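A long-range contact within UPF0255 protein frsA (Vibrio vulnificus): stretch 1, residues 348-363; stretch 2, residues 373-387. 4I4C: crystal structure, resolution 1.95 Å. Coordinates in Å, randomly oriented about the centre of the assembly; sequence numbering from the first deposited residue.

Stretch 1 348-363: FLSSRKTKVPILAMSL
Stretch 2 (373-387) DNQMVAFFSTYGKAK

Strand 358-363 runs parallel to strand 385-387 (10° between axes, 4.7 Å apart) and antiparallel to helix 373-379 (174°, 7.7 Å); 1157 Å² is buried between the stretches. Backbone ladder: Leu359, Ala360 and Met361 pair with Lys385, Ala386 and Lys387, CA atoms 4.6-4.9 Å apart. Extended backbones (Ala360 phi/psi -124/113) alternate their bonds: Lys385 N to Ile358 O, 3.0 Å; Ala360 N to Lys385 O, 2.8 Å; Lys387 N to Ala360 O, 2.9 Å; Ser362 N to Lys387 O, weak at 3.4 Å. A separate single bridge joins Thr354 to Ser381, with Thr354 N donating to Phe380 O (2.9 Å) and Thr382 N to Thr354 O (2.8 Å); the register shifts by one between the two ladders. Ser381 begins a type II turn closed by Gly384 N to Ser381 O, 3.1 Å; at Gly384 a CB would lie 2.6 Å from Ser381 CB, a clash that glycine avoids.

Polar side chains: Ser381 (chi1 t) clamps the loop before the strand, its OG donating to Val356 O (2.6 Å) and accepting from Ile358 N (2.7 Å). Lys353 (m, m, -144°, 87°) curls so that NZ donates to Phe379 O (2.7 Å) and sits over the Phe379 ring face, 4.6 Å from NZ to the ring centroid, a cation-pi contact. Water 1 donates to Lys355 O and Thr382 O; water 2 donates to Met361 O and Asn374 OD1, linking strand to helix.

Apolar packing: Ala360 and Ala386 share one sheet face, Leu359, Met361, Lys385 and Lys387 the other. Small Ala360 admits the helix, its CB 4.1 Å from Val377 CG1, which also meets Ile358 CG2 (3.6 Å). Leu349 (m, t) places CD1 3.9 Å from Met376 SD and CD2 4.2 Å from Phe380 CD2. The Phe380 ring (chi1 m, chi2 -76°) carries the Leu349-Ser350 peptide over one face.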

ATOM      1  N   PHE A 348     -23.099  -1.632   3.051  1.00 33.09           N
ATOM      2  CA  PHE A 348     -22.700  -2.859   2.372  1.00 32.65           C
ATOM      3  C   PHE A 348     -22.685  -4.080   3.280  1.00 32.18           C
ATOM      4  O   PHE A 348     -22.483  -5.205   2.817  1.00 35.06           O
ATOM      5  CB  PHE A 348     -21.308  -2.683   1.747  1.00 36.15           C
ATOM      6  CG  PHE A 348     -21.292  -1.788   0.544  1.00 29.42           C
ATOM      7  CD1 PHE A 348     -21.664  -2.279  -0.701  1.00 37.45           C
ATOM      8  CD2 PHE A 348     -20.913  -0.466   0.652  1.00 30.60           C
ATOM      9  CE1 PHE A 348     -21.651  -1.459  -1.815  1.00 39.14           C
ATOM     10  CE2 PHE A 348     -20.901   0.356  -0.454  1.00 32.35           C
ATOM     11  CZ  PHE A 348     -21.270  -0.144  -1.692  1.00 30.18           C
ATOM     12  N   LEU A 349     -22.869  -3.864   4.575  1.00 32.06           N
ATOM     13  CA  LEU A 349     -22.679  -4.950   5.536  1.00 29.98           C
ATOM     14  C   LEU A 349     -23.892  -5.149   6.446  1.00 38.87           C
ATOM     15  O   LEU A 349     -23.744  -5.399   7.646  1.00 40.90           O
ATOM     16  CB  LEU A 349     -21.422  -4.704   6.375  1.00 26.20           C
ATOM     17  CG  LEU A 349     -20.102  -4.702   5.599  1.00 31.39           C
ATOM     18  CD1 LEU A 349     -18.952  -4.408   6.546  1.00 24.61           C
ATOM     19  CD2 LEU A 349     -19.886  -6.040   4.869  1.00 37.38           C
ATOM     20  N   SER A 350     -25.084  -5.064   5.859  1.00 38.14           N
ATOM     21  CA  SER A 350     -26.328  -5.108   6.626  1.00 38.04           C
ATOM     22  C   SER A 350     -27.251  -6.267   6.256  1.00 38.10           C
ATOM     23  O   SER A 350     -27.757  -6.961   7.135  1.00 41.33           O
ATOM     24  CB  SER A 350     -27.087  -3.799   6.460  1.00 39.43           C
ATOM     25  OG  SER A 350     -26.392  -2.727   7.049  1.00 37.32           O
ATOM     26  N   SER A 351     -27.488  -6.470   4.965  1.00 37.19           N
ATOM     27  CA  SER A 351     -28.468  -7.475   4.555  1.00 39.23           C
ATOM     28  C   SER A 351     -28.080  -8.249   3.298  1.00 44.82           C
ATOM     29  O   SER A 351     -28.142  -9.478   3.270  1.00 47.35           O
ATOM     30  CB  SER A 351     -29.844  -6.824   4.381  1.00 40.65           C
ATOM     31  OG  SER A 351     -29.726  -5.520   3.827  1.00 47.14           O
ATOM     32  N   ARG A 352     -27.683  -7.519   2.265  1.00 45.81           N
ATOM     33  CA  ARG A 352     -27.337  -8.115   0.984  1.00 48.51           C
ATOM     34  C   ARG A 352     -26.084  -8.984   1.041  1.00 39.70           C
ATOM     35  O   ARG A 352     -25.046  -8.564   1.544  1.00 40.66           O
ATOM     36  CB  ARG A 352     -27.152  -7.012  -0.051  1.00 56.37           C
ATOM     37  CG  ARG A 352     -28.317  -6.049  -0.082  1.00 59.32           C
ATOM     38  CD  ARG A 352     -29.052  -6.118  -1.406  1.00 59.55           C
ATOM     39  NE  ARG A 352     -29.332  -7.489  -1.811  1.00 57.89           N
ATOM     40  CZ  ARG A 352     -29.734  -7.829  -3.030  1.00 61.20           C
ATOM     41  NH1 ARG A 352     -29.902  -6.888  -3.955  1.00 60.74           N
ATOM     42  NH2 ARG A 352     -29.962  -9.104  -3.325  1.00 61.91           N
ATOM     43  N   LYS A 353     -26.204 -10.200   0.523  1.00 37.64           N
ATOM     44  CA  LYS A 353     -25.085 -11.116   0.401  1.00 43.60           C
ATOM     45  C   LYS A 353     -24.414 -10.892  -0.947  1.00 51.81           C
ATOM     46  O   LYS A 353     -25.013 -10.299  -1.851  1.00 57.23           O
ATOM     47  CB  LYS A 353     -25.575 -12.562   0.492  1.00 51.62           C
ATOM     48  CG  LYS A 353     -26.242 -12.936   1.808  1.00 56.45           C
ATOM     49  CD  LYS A 353     -25.308 -12.701   2.987  1.00 53.98           C
ATOM     50  CE  LYS A 353     -25.465 -13.762   4.074  1.00 55.15           C
ATOM     51  NZ  LYS A 353     -24.613 -14.978   3.830  1.00 56.64           N
ATOM     52  N   THR A 354     -23.168 -11.347  -1.084  1.00 35.39           N
ATOM     53  CA  THR A 354     -22.544 -11.361  -2.398  1.00 24.11           C
ATOM     54  C   THR A 354     -22.198 -12.798  -2.804  1.00 37.78           C
ATOM     55  O   THR A 354     -21.871 -13.637  -1.959  1.00 34.57           O
ATOM     56  CB  THR A 354     -21.303 -10.394  -2.475  1.00 30.12           C
ATOM     57  OG1 THR A 354     -20.562 -10.638  -3.681  1.00 27.88           O
ATOM     58  CG2 THR A 354     -20.397 -10.569  -1.264  1.00 21.96           C
ATOM     59  N   LYS A 355     -22.297 -13.082  -4.098  1.00 34.44           N
ATOM     60  CA  LYS A 355     -21.968 -14.400  -4.628  1.00 36.18           C
ATOM     61  C   LYS A 355     -20.451 -14.611  -4.614  1.00 27.74           C
ATOM     62  O   LYS A 355     -19.965 -15.744  -4.684  1.00 25.68           O
ATOM     63  CB  LYS A 355     -22.519 -14.525  -6.049  1.00 40.24           C
ATOM     64  CG  LYS A 355     -22.282 -15.853  -6.723  1.00 43.93           C
ATOM     65  CD  LYS A 355     -22.827 -15.808  -8.131  1.00 48.22           C
ATOM     66  CE  LYS A 355     -22.535 -17.094  -8.858  1.00 51.87           C
ATOM     67  NZ  LYS A 355     -23.042 -17.024 -10.249  1.00 54.09           N
ATOM     68  N   VAL A 356     -19.720 -13.499  -4.535  1.00 32.24           N
ATOM     69  CA  VAL A 356     -18.258 -13.508  -4.436  1.00 31.20           C
ATOM     70  C   VAL A 356     -17.787 -14.088  -3.109  1.00 21.50           C
ATOM     71  O   VAL A 356     -18.129 -13.580  -2.040  1.00 23.57           O
ATOM     72  CB  VAL A 356     -17.664 -12.092  -4.575  1.00 28.72           C
ATOM     73  CG1 VAL A 356     -16.128 -12.166  -4.575  1.00 23.29           C
ATOM     74  CG2 VAL A 356     -18.188 -11.413  -5.845  1.00 25.15           C
ATOM     75  N   PRO A 357     -17.009 -15.171  -3.171  1.00 25.98           N
ATOM     76  CA  PRO A 357     -16.426 -15.671  -1.931  1.00 23.26           C
ATOM     77  C   PRO A 357     -15.261 -14.765  -1.514  1.00 26.57           C
ATOM     78  O   PRO A 357     -14.302 -14.568  -2.264  1.00 24.56           O
ATOM     79  CB  PRO A 357     -15.971 -17.080  -2.312  1.00 23.43           C
ATOM     80  CG  PRO A 357     -15.702 -17.018  -3.764  1.00 27.15           C
ATOM     81  CD  PRO A 357     -16.588 -15.950  -4.346  1.00 23.19           C
ATOM     82  N   ILE A 358     -15.385 -14.173  -0.333  1.00 24.51           N
ATOM     83  CA  ILE A 358     -14.359 -13.297   0.207  1.00 28.76           C
ATOM     84  C   ILE A 358     -13.680 -13.965   1.395  1.00 30.14           C
ATOM     85  O   ILE A 358     -14.346 -14.392   2.341  1.00 24.30           O
ATOM     86  CB  ILE A 358     -14.960 -11.960   0.700  1.00 23.71           C
ATOM     87  CG1 ILE A 358     -15.716 -11.260  -0.427  1.00 25.55           C
ATOM     88  CG2 ILE A 358     -13.867 -11.056   1.291  1.00 20.27           C
ATOM     89  CD1 ILE A 358     -16.579 -10.117   0.038  1.00 18.89           C
ATOM     90  N   LEU A 359     -12.358 -14.062   1.335  1.00 24.70           N
ATOM     91  CA  LEU A 359     -11.570 -14.476   2.484  1.00 17.85           C
ATOM     92  C   LEU A 359     -11.018 -13.212   3.117  1.00 20.68           C
ATOM     93  O   LEU A 359     -10.331 -12.436   2.458  1.00 19.10           O
ATOM     94  CB  LEU A 359     -10.422 -15.383   2.047  1.00 22.51           C
ATOM     95  CG  LEU A 359      -9.337 -15.649   3.089  1.00 27.56           C
ATOM     96  CD1 LEU A 359      -9.895 -16.471   4.228  1.00 24.96           C
ATOM     97  CD2 LEU A 359      -8.115 -16.334   2.464  1.00 28.75           C
ATOM     98  N   ALA A 360     -11.316 -13.015   4.394  1.00 19.33           N
ATOM     99  CA  ALA A 360     -11.000 -11.776   5.078  1.00 18.00           C
ATOM    100  C   ALA A 360     -10.155 -12.066   6.310  1.00 25.85           C
ATOM    101  O   ALA A 360     -10.620 -12.683   7.271  1.00 24.36           O
ATOM    102  CB  ALA A 360     -12.280 -11.038   5.452  1.00 17.06           C
ATOM    103  N   MET A 361      -8.901 -11.626   6.272  1.00 20.64           N
ATOM    104  CA  MET A 361      -7.957 -11.950   7.315  1.00 22.86           C
ATOM    105  C   MET A 361      -7.339 -10.693   7.882  1.00 18.98           C
ATOM    106  O   MET A 361      -7.257  -9.660   7.212  1.00 16.27           O
ATOM    107  CB  MET A 361      -6.836 -12.822   6.744  1.00 22.90           C
ATOM    108  CG  MET A 361      -7.340 -14.032   5.959  1.00 30.39           C
ATOM    109  SD  MET A 361      -6.043 -14.946   5.104  1.00 27.62           S
ATOM    110  CE  MET A 361      -5.638 -13.843   3.765  1.00 22.25           C
ATOM    111  N   SER A 362      -6.893 -10.806   9.121  1.00 16.99           N
ATOM    112  CA  SER A 362      -5.990  -9.835   9.707  1.00 17.95           C
ATOM    113  C   SER A 362      -5.226 -10.556  10.797  1.00 21.29           C
ATOM    114  O   SER A 362      -5.635 -11.638  11.233  1.00 22.26           O
ATOM    115  CB  SER A 362      -6.755  -8.640  10.276  1.00 19.87           C
ATOM    116  OG  SER A 362      -7.404  -8.993  11.486  1.00 25.97           O
ATOM    117  N   LEU A 363      -4.102  -9.975  11.222  1.00 23.72           N
ATOM    118  CA  LEU A 363      -3.292 -10.577  12.266  1.00 28.49           C
ATOM    119  C   LEU A 363      -3.922 -10.320  13.633  1.00 27.39           C
ATOM    120  O   LEU A 363      -4.559  -9.288  13.847  1.00 28.49           O
ATOM    121  CB  LEU A 363      -1.848 -10.054  12.207  1.00 29.56           C
ATOM    122  CG  LEU A 363      -0.881 -10.698  11.204  1.00 23.21           C
ATOM    123  CD1 LEU A 363      -1.420 -10.730   9.791  1.00 28.16           C
ATOM    124  CD2 LEU A 363       0.482  -9.996  11.236  1.00 22.37           C
ATOM    125  N   ASP A 373     -14.373  -6.852  12.374  1.00 27.00           N
ATOM    126  CA  ASP A 373     -14.471  -6.281  11.032  1.00 33.40           C
ATOM    127  C   ASP A 373     -14.553  -7.382   9.968  1.00 30.31           C
ATOM    128  O   ASP A 373     -15.476  -7.408   9.137  1.00 22.10           O
ATOM    129  CB  ASP A 373     -13.267  -5.381  10.752  1.00 32.21           C
ATOM    130  CG  ASP A 373     -13.531  -3.923  11.082  1.00 30.32           C
ATOM    131  OD1 ASP A 373     -14.591  -3.628  11.666  1.00 32.47           O
ATOM    132  OD2 ASP A 373     -12.669  -3.073  10.766  1.00 27.90           O
ATOM    133  N   ASN A 374     -13.583  -8.294  10.014  1.00 20.41           N
ATOM    134  CA  ASN A 374     -13.505  -9.405   9.075  1.00 25.03           C
ATOM    135  C   ASN A 374     -14.651 -10.417   9.176  1.00 24.71           C
ATOM    136  O   ASN A 374     -15.070 -10.988   8.171  1.00 24.02           O
ATOM    137  CB  ASN A 374     -12.134 -10.067   9.194  1.00 24.67           C
ATOM    138  CG  ASN A 374     -11.027  -9.122   8.787  1.00 27.24           C
ATOM    139  OD1 ASN A 374     -11.061  -8.564   7.690  1.00 29.56           O
ATOM    140  ND2 ASN A 374     -10.081  -8.884   9.682  1.00 23.39           N
ATOM    141  N   GLN A 375     -15.158 -10.617  10.387  1.00 19.67           N
ATOM    142  CA  GLN A 375     -16.356 -11.427  10.587  1.00 25.28           C
ATOM    143  C   GLN A 375     -17.580 -10.872   9.870  1.00 26.45           C
ATOM    144  O   GLN A 375     -18.356 -11.629   9.285  1.00 29.21           O
ATOM    145  CB  GLN A 375     -16.660 -11.560  12.075  1.00 36.67           C
ATOM    146  CG  GLN A 375     -16.083 -12.807  12.691  1.00 40.53           C
ATOM    147  CD  GLN A 375     -16.340 -12.864  14.174  1.00 45.27           C
ATOM    148  OE1 GLN A 375     -16.204 -11.861  14.888  1.00 40.84           O
ATOM    149  NE2 GLN A 375     -16.725 -14.037  14.652  1.00 41.63           N
ATOM    150  N   MET A 376     -17.754  -9.554   9.924  1.00 33.33           N
ATOM    151  CA  MET A 376     -18.836  -8.887   9.204  1.00 33.81           C
ATOM    152  C   MET A 376     -18.773  -9.180   7.717  1.00 36.15           C
ATOM    153  O   MET A 376     -19.746  -9.633   7.109  1.00 29.93           O
ATOM    154  CB  MET A 376     -18.744  -7.382   9.400  1.00 35.96           C
ATOM    155  CG  MET A 376     -19.625  -6.844  10.480  1.00 38.89           C
ATOM    156  SD  MET A 376     -19.996  -5.113  10.186  1.00 48.71           S
ATOM    157  CE  MET A 376     -18.466  -4.360  10.697  1.00 22.59           C
ATOM    158  N   VAL A 377     -17.617  -8.896   7.130  1.00 38.38           N
ATOM    159  CA  VAL A 377     -17.414  -9.127   5.709  1.00 35.88           C
ATOM    160  C   VAL A 377     -17.710 -10.588   5.358  1.00 34.93           C
ATOM    161  O   VAL A 377     -18.400 -10.871   4.379  1.00 29.40           O
ATOM    162  CB  VAL A 377     -15.973  -8.742   5.279  1.00 27.92           C
ATOM    163  CG1 VAL A 377     -15.674  -9.243   3.880  1.00 30.74           C
ATOM    164  CG2 VAL A 377     -15.783  -7.230   5.363  1.00 21.30           C
ATOM    165  N   ALA A 378     -17.221 -11.512   6.182  1.00 25.80           N
ATOM    166  CA  ALA A 378     -17.256 -12.916   5.818  1.00 21.47           C
ATOM    167  C   ALA A 378     -18.678 -13.433   5.802  1.00 35.20           C
ATOM    168  O   ALA A 378     -19.027 -14.280   4.977  1.00 30.67           O
ATOM    169  CB  ALA A 378     -16.405 -13.744   6.757  1.00 31.81           C
ATOM    170  N   PHE A 379     -19.496 -12.916   6.710  1.00 39.55           N
ATOM    171  CA  PHE A 379     -20.868 -13.377   6.799  1.00 49.79           C
ATOM    172  C   PHE A 379     -21.672 -12.990   5.573  1.00 50.63           C
ATOM    173  O   PHE A 379     -22.547 -13.741   5.149  1.00 46.36           O
ATOM    174  CB  PHE A 379     -21.576 -12.864   8.049  1.00 55.50           C
ATOM    175  CG  PHE A 379     -22.951 -13.437   8.215  1.00 61.56           C
ATOM    176  CD1 PHE A 379     -23.119 -14.736   8.676  1.00 59.01           C
ATOM    177  CD2 PHE A 379     -24.073 -12.699   7.871  1.00 63.98           C
ATOM    178  CE1 PHE A 379     -24.378 -15.277   8.812  1.00 57.26           C
ATOM    179  CE2 PHE A 379     -25.342 -13.237   8.008  1.00 58.86           C
ATOM    180  CZ  PHE A 379     -25.492 -14.527   8.479  1.00 58.92           C
ATOM    181  N   PHE A 380     -21.369 -11.824   5.002  1.00 45.55           N
ATOM    182  CA  PHE A 380     -22.135 -11.326   3.864  1.00 46.62           C
ATOM    183  C   PHE A 380     -21.564 -11.769   2.529  1.00 45.04           C
ATOM    184  O   PHE A 380     -21.837 -11.158   1.500  1.00 52.17           O
ATOM    185  CB  PHE A 380     -22.285  -9.811   3.939  1.00 43.22           C
ATOM    186  CG  PHE A 380     -23.168  -9.368   5.064  1.00 45.58           C
ATOM    187  CD1 PHE A 380     -24.550  -9.501   4.967  1.00 45.69           C
ATOM    188  CD2 PHE A 380     -22.626  -8.855   6.230  1.00 45.34           C
ATOM    189  CE1 PHE A 380     -25.373  -9.117   6.012  1.00 48.49           C
ATOM    190  CE2 PHE A 380     -23.444  -8.463   7.277  1.00 47.88           C
ATOM    191  CZ  PHE A 380     -24.820  -8.592   7.168  1.00 46.41           C
ATOM    192  N   SER A 381     -20.792 -12.851   2.566  1.00 31.53           N
ATOM    193  CA  SER A 381     -20.163 -13.416   1.381  1.00 31.33           C
ATOM    194  C   SER A 381     -20.531 -14.887   1.278  1.00 34.69           C
ATOM    195  O   SER A 381     -20.447 -15.615   2.263  1.00 36.76           O
ATOM    196  CB  SER A 381     -18.623 -13.250   1.453  1.00 24.76           C
ATOM    197  OG  SER A 381     -17.978 -14.045   0.469  1.00 25.23           O
ATOM    198  N   THR A 382     -20.937 -15.328   0.088  1.00 35.78           N
ATOM    199  CA  THR A 382     -21.278 -16.732  -0.110  1.00 36.33           C
ATOM    200  C   THR A 382     -20.026 -17.591  -0.212  1.00 33.02           C
ATOM    201  O   THR A 382     -19.210 -17.424  -1.121  1.00 30.41           O
ATOM    202  CB  THR A 382     -22.178 -16.962  -1.342  1.00 34.74           C
ATOM    203  OG1 THR A 382     -23.455 -16.351  -1.119  1.00 35.35           O
ATOM    204  CG2 THR A 382     -22.368 -18.461  -1.582  1.00 38.19           C
ATOM    205  N   TYR A 383     -19.905 -18.505   0.742  1.00 25.30           N
ATOM    206  CA  TYR A 383     -18.719 -19.324   0.964  1.00 34.47           C
ATOM    207  C   TYR A 383     -17.545 -18.453   1.440  1.00 32.96           C
ATOM    208  O   TYR A 383     -16.377 -18.815   1.258  1.00 28.13           O
ATOM    209  CB  TYR A 383     -18.334 -20.156  -0.269  1.00 33.94           C
ATOM    210  CG  TYR A 383     -19.456 -20.974  -0.875  1.00 29.72           C
ATOM    211  CD1 TYR A 383     -20.531 -21.409  -0.106  1.00 27.72           C
ATOM    212  CD2 TYR A 383     -19.429 -21.319  -2.224  1.00 35.00           C
ATOM    213  CE1 TYR A 383     -21.565 -22.157  -0.673  1.00 29.06           C
ATOM    214  CE2 TYR A 383     -20.451 -22.060  -2.801  1.00 35.24           C
ATOM    215  CZ  TYR A 383     -21.519 -22.478  -2.020  1.00 37.13           C
ATOM    216  OH  TYR A 383     -22.533 -23.227  -2.595  1.00 37.98           O
ATOM    217  N   GLY A 384     -17.877 -17.316   2.052  1.00 25.89           N
ATOM    218  CA  GLY A 384     -16.899 -16.425   2.653  1.00 32.01           C
ATOM    219  C   GLY A 384     -16.328 -16.965   3.954  1.00 32.92           C
ATOM    220  O   GLY A 384     -16.788 -17.987   4.469  1.00 24.17           O
ATOM    221  N   LYS A 385     -15.333 -16.264   4.496  1.00 26.85           N
ATOM    222  CA  LYS A 385     -14.581 -16.765   5.638  1.00 30.66           C
ATOM    223  C   LYS A 385     -13.673 -15.684   6.232  1.00 25.19           C
ATOM    224  O   LYS A 385     -12.926 -15.003   5.509  1.00 21.70           O
ATOM    225  CB  LYS A 385     -13.743 -17.978   5.221  1.00 37.03           C
ATOM    226  CG  LYS A 385     -12.990 -18.630   6.372  1.00 48.50           C
ATOM    227  CD  LYS A 385     -12.079 -19.763   5.907  1.00 49.75           C
ATOM    228  CE  LYS A 385     -11.217 -20.271   7.065  1.00 54.50           C
ATOM    229  NZ  LYS A 385      -9.806 -20.594   6.663  1.00 53.91           N
ATOM    230  N   ALA A 386     -13.751 -15.516   7.548  1.00 22.98           N
ATOM    231  CA  ALA A 386     -12.851 -14.614   8.248  1.00 24.77           C
ATOM    232  C   ALA A 386     -11.823 -15.429   9.005  1.00 26.45           C
ATOM    233  O   ALA A 386     -12.108 -16.546   9.425  1.00 24.67           O
ATOM    234  CB  ALA A 386     -13.611 -13.715   9.202  1.00 21.02           C
ATOM    235  N   LYS A 387     -10.629 -14.867   9.187  1.00 21.95           N
ATOM    236  CA  LYS A 387      -9.614 -15.536   9.992  1.00 29.92           C
ATOM    237  C   LYS A 387      -8.845 -14.545  10.877  1.00 23.18           C
ATOM    238  O   LYS A 387      -8.508 -13.442  10.449  1.00 22.71           O
ATOM    239  CB  LYS A 387      -8.666 -16.328   9.090  1.00 39.11           C
ATOM    240  CG  LYS A 387      -7.460 -16.921   9.802  1.00 50.60           C
ATOM    241  CD  LYS A 387      -7.860 -17.954  10.842  1.00 54.64           C
ATOM    242  CE  LYS A 387      -6.637 -18.547  11.542  1.00 53.25           C
ATOM    243  NZ  LYS A 387      -5.801 -19.382  10.623  1.00 48.70           N
TER
HETATM  244  O   HOH W   1     -19.520 -18.224  -3.799  1.00 26.50           O
HETATM  245  O   HOH W   2      -9.037  -7.845   6.388  1.00 19.83           O
HETATM  246  O   HOH W   3      -9.332 -11.025  11.740  1.00 25.35           O